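Local atomic coordinates of uncharacterized protein (PDB entry 4IYK), a protein that is of unknown function but probably binds carbohydrate, pairing a transthyretin-like N-terminal domain with a second, E-set-like beta domain. Residues 134-145 / 196-207. Numbering follows the deposited sequence.
Sequences VKLKEIQLFAFS and NYYFRIGALADV
The carbonyl oxygen of L204 takes two backbone N-H groups, K137 N at 2.9 Å and E138 N at 3.2 Å, the second in the carbonyl plane on a lone pair. Two consecutive residues facing one make this a classic beta bulge, beyond which the strands run on as a regular antiparallel pair to F144 and Y198. Beside it the L204 side chain, its CG anti to the backbone N (chi1 -175°), lies alongside that of E138, with CD2 3.9 Å from the carboxylate carbon CD. The two strands belong to the C-terminal, E-set-like domain, where 216-224 flanks 196-206 and 163-166 pairs with the far edge of 135-144. G202 leaves room for the F142 ring, whose CE2 edge comes 4.0 Å from G202 CA; Q140 CG lies over one face of the F142 ring, offset toward its rim. On the other sheet face, A143 CB meets F199 CE1 at 3.7 Å, while L141 CD1 reaches F199 CB and I201 CG1. At the far end, the Y197 ring brings CE1 to 3.9 Å from S145 CB, and its OH is hydrogen-bonded to K192 N; an alanine here would probably leave S145 without this apolar cover and K192 N without its hydroxyl partner.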
loop_
_atom_site.group_PDB
_atom_site.type_symbol
_atom_site.label_atom_id
_atom_site.label_comp_id
_atom_site.label_asym_id
_atom_site.label_seq_id
_atom_site.Cartn_x
_atom_site.Cartn_y
_atom_site.Cartn_z
ATOM N N VAL A 134 0.740 -10.514 -14.280
ATOM C CA VAL A 134 1.337 -9.332 -13.655
ATOM C C VAL A 134 2.830 -9.221 -13.933
ATOM O O VAL A 134 3.570 -10.177 -13.709
ATOM C CB VAL A 134 1.092 -9.258 -12.115
ATOM C CG1 VAL A 134 1.664 -7.973 -11.535
ATOM C CG2 VAL A 134 -0.388 -9.381 -11.779
ATOM N N LYS A 135 3.258 -8.016 -14.358
ATOM C CA LYS A 135 4.654 -7.649 -14.592
ATOM C C LYS A 135 5.080 -6.520 -13.631
ATOM O O LYS A 135 4.235 -5.870 -13.001
ATOM C CB LYS A 135 4.889 -7.250 -16.058
ATOM C CG LYS A 135 4.624 -8.400 -17.038
ATOM C CD LYS A 135 5.151 -8.091 -18.445
ATOM C CE LYS A 135 6.530 -8.667 -18.665
ATOM N NZ LYS A 135 6.937 -8.604 -20.098
ATOM N N LEU A 136 6.397 -6.311 -13.502
ATOM C CA LEU A 136 6.977 -5.313 -12.612
ATOM C C LEU A 136 7.396 -4.061 -13.379
ATOM O O LEU A 136 8.168 -4.156 -14.326
ATOM C CB LEU A 136 8.187 -5.920 -11.888
ATOM C CG LEU A 136 8.933 -5.021 -10.881
ATOM C CD1 LEU A 136 8.071 -4.713 -9.656
ATOM C CD2 LEU A 136 10.212 -5.685 -10.445
ATOM N N LYS A 137 6.914 -2.893 -12.938
ATOM C CA LYS A 137 7.211 -1.594 -13.551
ATOM C C LYS A 137 8.256 -0.823 -12.720
ATOM O O LYS A 137 9.210 -0.292 -13.289
ATOM C CB LYS A 137 5.914 -0.778 -13.695
ATOM C CG LYS A 137 6.006 0.410 -14.640
ATOM C CD LYS A 137 4.691 1.180 -14.667
ATOM C CE LYS A 137 4.771 2.470 -15.456
ATOM N NZ LYS A 137 3.558 3.311 -15.277
ATOM N N GLU A 138 8.078 -0.752 -11.392
ATOM C CA GLU A 138 8.991 -0.023 -10.501
ATOM C C GLU A 138 9.183 -0.675 -9.129
ATOM O O GLU A 138 8.269 -1.321 -8.612
ATOM C CB GLU A 138 8.479 1.413 -10.242
ATOM C CG GLU A 138 8.387 2.346 -11.448
ATOM C CD GLU A 138 7.786 3.715 -11.182
ATOM O OE1 GLU A 138 7.825 4.170 -10.017
ATOM O OE2 GLU A 138 7.271 4.333 -12.140
ATOM N N ILE A 139 10.353 -0.410 -8.503
ATOM C CA ILE A 139 10.658 -0.775 -7.109
ATOM C C ILE A 139 11.267 0.477 -6.454
ATOM O O ILE A 139 11.999 1.247 -7.106
ATOM C CB ILE A 139 11.504 -2.067 -6.873
ATOM C CG1 ILE A 139 12.871 -2.017 -7.598
ATOM C CG2 ILE A 139 10.690 -3.333 -7.215
ATOM C CD1 ILE A 139 13.951 -3.006 -7.078
ATOM N N GLN A 140 10.905 0.716 -5.183
ATOM C CA GLN A 140 11.378 1.891 -4.488
ATOM C C GLN A 140 11.372 1.701 -2.993
ATOM O O GLN A 140 10.462 1.068 -2.430
ATOM C CB GLN A 140 10.520 3.120 -4.864
ATOM C CG GLN A 140 11.074 4.445 -4.324
ATOM C CD GLN A 140 10.558 5.632 -5.089
ATOM O OE1 GLN A 140 9.739 5.522 -5.988
ATOM N NE2 GLN A 140 10.961 6.797 -4.695
ATOM N N LEU A 141 12.408 2.277 -2.351
ATOM C CA LEU A 141 12.540 2.340 -0.910
ATOM C C LEU A 141 12.127 3.744 -0.498
ATOM O O LEU A 141 12.902 4.694 -0.644
ATOM C CB LEU A 141 13.971 1.970 -0.426
ATOM C CG LEU A 141 14.207 1.988 1.100
ATOM C CD1 LEU A 141 13.238 1.035 1.842
ATOM C CD2 LEU A 141 15.670 1.628 1.435
ATOM N N PHE A 142 10.862 3.889 -0.055
ATOM C CA PHE A 142 10.355 5.195 0.361
ATOM C C PHE A 142 10.830 5.525 1.752
ATOM O O PHE A 142 10.940 4.636 2.591
ATOM C CB PHE A 142 8.821 5.261 0.280
ATOM C CG PHE A 142 8.299 5.049 -1.120
ATOM C CD1 PHE A 142 8.319 6.088 -2.055
ATOM C CD2 PHE A 142 7.840 3.794 -1.529
ATOM C CE1 PHE A 142 7.819 5.892 -3.352
ATOM C CE2 PHE A 142 7.346 3.598 -2.830
ATOM C CZ PHE A 142 7.360 4.643 -3.738
ATOM N N ALA A 143 11.087 6.809 2.005
ATOM C CA ALA A 143 11.489 7.304 3.321
ATOM C C ALA A 143 10.691 8.549 3.738
ATOM O O ALA A 143 10.437 9.435 2.909
ATOM C CB ALA A 143 12.987 7.628 3.318
ATOM N N PHE A 144 10.324 8.641 5.039
ATOM C CA PHE A 144 9.667 9.837 5.591
ATOM C C PHE A 144 9.912 9.964 7.108
ATOM O O PHE A 144 10.264 8.985 7.761
ATOM C CB PHE A 144 8.152 9.892 5.282
ATOM C CG PHE A 144 7.653 11.318 5.216
ATOM C CD1 PHE A 144 8.049 12.168 4.177
ATOM C CD2 PHE A 144 6.821 11.827 6.211
ATOM C CE1 PHE A 144 7.584 13.485 4.117
ATOM C CE2 PHE A 144 6.374 13.155 6.163
ATOM C CZ PHE A 144 6.769 13.982 5.131
ATOM N N SER A 145 9.657 11.150 7.664
ATOM C CA SER A 145 9.834 11.441 9.106
ATOM C C SER A 145 8.661 10.875 9.968
ATOM O O SER A 145 8.663 11.055 11.178
ATOM C CB SER A 145 9.995 12.941 9.347
ATOM O OG SER A 145 8.883 13.623 8.791
ATOM N N ASN A 196 14.374 9.710 14.129
ATOM C CA ASN A 196 13.676 8.496 13.669
ATOM C C ASN A 196 13.062 8.713 12.295
ATOM O O ASN A 196 12.398 9.733 12.064
ATOM C CB ASN A 196 12.551 8.088 14.648
ATOM C CG ASN A 196 13.009 7.421 15.908
ATOM O OD1 ASN A 196 13.663 6.378 15.894
ATOM N ND2 ASN A 196 12.582 7.960 17.030
ATOM N N TYR A 197 13.272 7.748 11.393
ATOM C CA TYR A 197 12.702 7.734 10.053
ATOM C C TYR A 197 12.067 6.377 9.767
ATOM O O TYR A 197 12.481 5.339 10.317
ATOM C CB TYR A 197 13.751 8.093 8.973
ATOM C CG TYR A 197 14.147 9.546 9.082
ATOM C CD1 TYR A 197 13.379 10.550 8.484
ATOM C CD2 TYR A 197 15.209 9.937 9.895
ATOM C CE1 TYR A 197 13.693 11.902 8.657
ATOM C CE2 TYR A 197 15.564 11.280 10.025
ATOM C CZ TYR A 197 14.796 12.258 9.415
ATOM O OH TYR A 197 15.124 13.579 9.603
ATOM N N TYR A 198 11.025 6.422 8.930
ATOM C CA TYR A 198 10.237 5.279 8.527
ATOM C C TYR A 198 10.529 4.975 7.055
ATOM O O TYR A 198 10.528 5.885 6.211
ATOM C CB TYR A 198 8.759 5.566 8.789
ATOM C CG TYR A 198 8.444 5.747 10.269
ATOM C CD1 TYR A 198 8.824 6.904 10.951
ATOM C CD2 TYR A 198 7.796 4.746 10.994
ATOM C CE1 TYR A 198 8.515 7.088 12.297
ATOM C CE2 TYR A 198 7.465 4.928 12.342
ATOM C CZ TYR A 198 7.839 6.095 12.990
ATOM O OH TYR A 198 7.566 6.263 14.329
ATOM N N PHE A 199 10.898 3.716 6.793
ATOM C CA PHE A 199 11.284 3.227 5.464
ATOM C C PHE A 199 10.273 2.195 5.020
ATOM O O PHE A 199 9.778 1.410 5.839
ATOM C CB PHE A 199 12.721 2.658 5.480
ATOM C CG PHE A 199 13.753 3.685 5.875
ATOM C CD1 PHE A 199 14.363 4.491 4.912
ATOM C CD2 PHE A 199 14.055 3.913 7.213
ATOM C CE1 PHE A 199 15.275 5.490 5.284
ATOM C CE2 PHE A 199 14.976 4.901 7.583
ATOM C CZ PHE A 199 15.570 5.692 6.619
ATOM N N ARG A 200 9.914 2.237 3.749
ATOM C CA ARG A 200 8.897 1.325 3.229
ATOM C C ARG A 200 9.216 0.886 1.813
ATOM O O ARG A 200 9.323 1.706 0.892
ATOM C CB ARG A 200 7.516 2.001 3.283
ATOM C CG ARG A 200 6.319 1.043 3.209
ATOM C CD ARG A 200 5.048 1.872 3.103
ATOM N NE ARG A 200 3.825 1.093 3.347
ATOM C CZ ARG A 200 2.593 1.546 3.123
ATOM N NH1 ARG A 200 2.404 2.767 2.660
ATOM N NH2 ARG A 200 1.543 0.777 3.368
ATOM N N ILE A 201 9.376 -0.425 1.636
ATOM C CA ILE A 201 9.600 -1.006 0.308
ATOM C C ILE A 201 8.270 -0.947 -0.444
ATOM O O ILE A 201 7.272 -1.415 0.097
ATOM C CB ILE A 201 10.087 -2.482 0.401
ATOM C CG1 ILE A 201 11.442 -2.595 1.101
ATOM C CG2 ILE A 201 10.100 -3.170 -1.019
ATOM C CD1 ILE A 201 11.700 -3.985 1.746
ATOM N N GLY A 202 8.291 -0.425 -1.666
ATOM C CA GLY A 202 7.150 -0.392 -2.566
ATOM C C GLY A 202 7.452 -1.074 -3.897
ATOM O O GLY A 202 8.589 -1.044 -4.378
ATOM N N ALA A 203 6.437 -1.670 -4.517
ATOM C CA ALA A 203 6.561 -2.304 -5.832
ATOM C C ALA A 203 5.339 -1.976 -6.643
ATOM O O ALA A 203 4.221 -2.218 -6.193
ATOM C CB ALA A 203 6.735 -3.815 -5.712
ATOM N N LEU A 204 5.561 -1.362 -7.812
ATOM C CA LEU A 204 4.519 -0.933 -8.738
ATOM C C LEU A 204 4.397 -1.934 -9.895
ATOM O O LEU A 204 5.331 -2.126 -10.681
ATOM C CB LEU A 204 4.786 0.506 -9.260
ATOM C CG LEU A 204 3.682 1.115 -10.171
ATOM C CD1 LEU A 204 2.369 1.315 -9.407
ATOM C CD2 LEU A 204 4.159 2.452 -10.814
ATOM N N ALA A 205 3.229 -2.558 -10.002
ATOM C CA ALA A 205 2.944 -3.523 -11.076
ATOM C C ALA A 205 2.503 -2.830 -12.361
ATOM O O ALA A 205 2.140 -1.661 -12.347
ATOM C CB ALA A 205 1.858 -4.495 -10.629
ATOM N N ASP A 206 2.486 -3.597 -13.450
ATOM C CA ASP A 206 1.980 -3.257 -14.774
ATOM C C ASP A 206 0.917 -4.333 -15.088
ATOM O O ASP A 206 1.243 -5.527 -15.117
ATOM C CB ASP A 206 3.151 -3.197 -15.764
ATOM C CG ASP A 206 2.760 -3.014 -17.220
ATOM O OD1 ASP A 206 1.768 -2.295 -17.487
ATOM O OD2 ASP A 206 3.458 -3.565 -18.087
ATOM N N VAL A 207 -0.385 -3.910 -15.146
ATOM C CA VAL A 207 -1.598 -4.736 -15.292
ATOM C C VAL A 207 -2.626 -4.045 -16.225
ATOM O O VAL A 207 -2.768 -2.816 -16.176
ATOM C CB VAL A 207 -2.257 -5.002 -13.887
ATOM C CG1 VAL A 207 -3.367 -6.059 -13.963
ATOM C CG2 VAL A 207 -1.234 -5.369 -12.811
#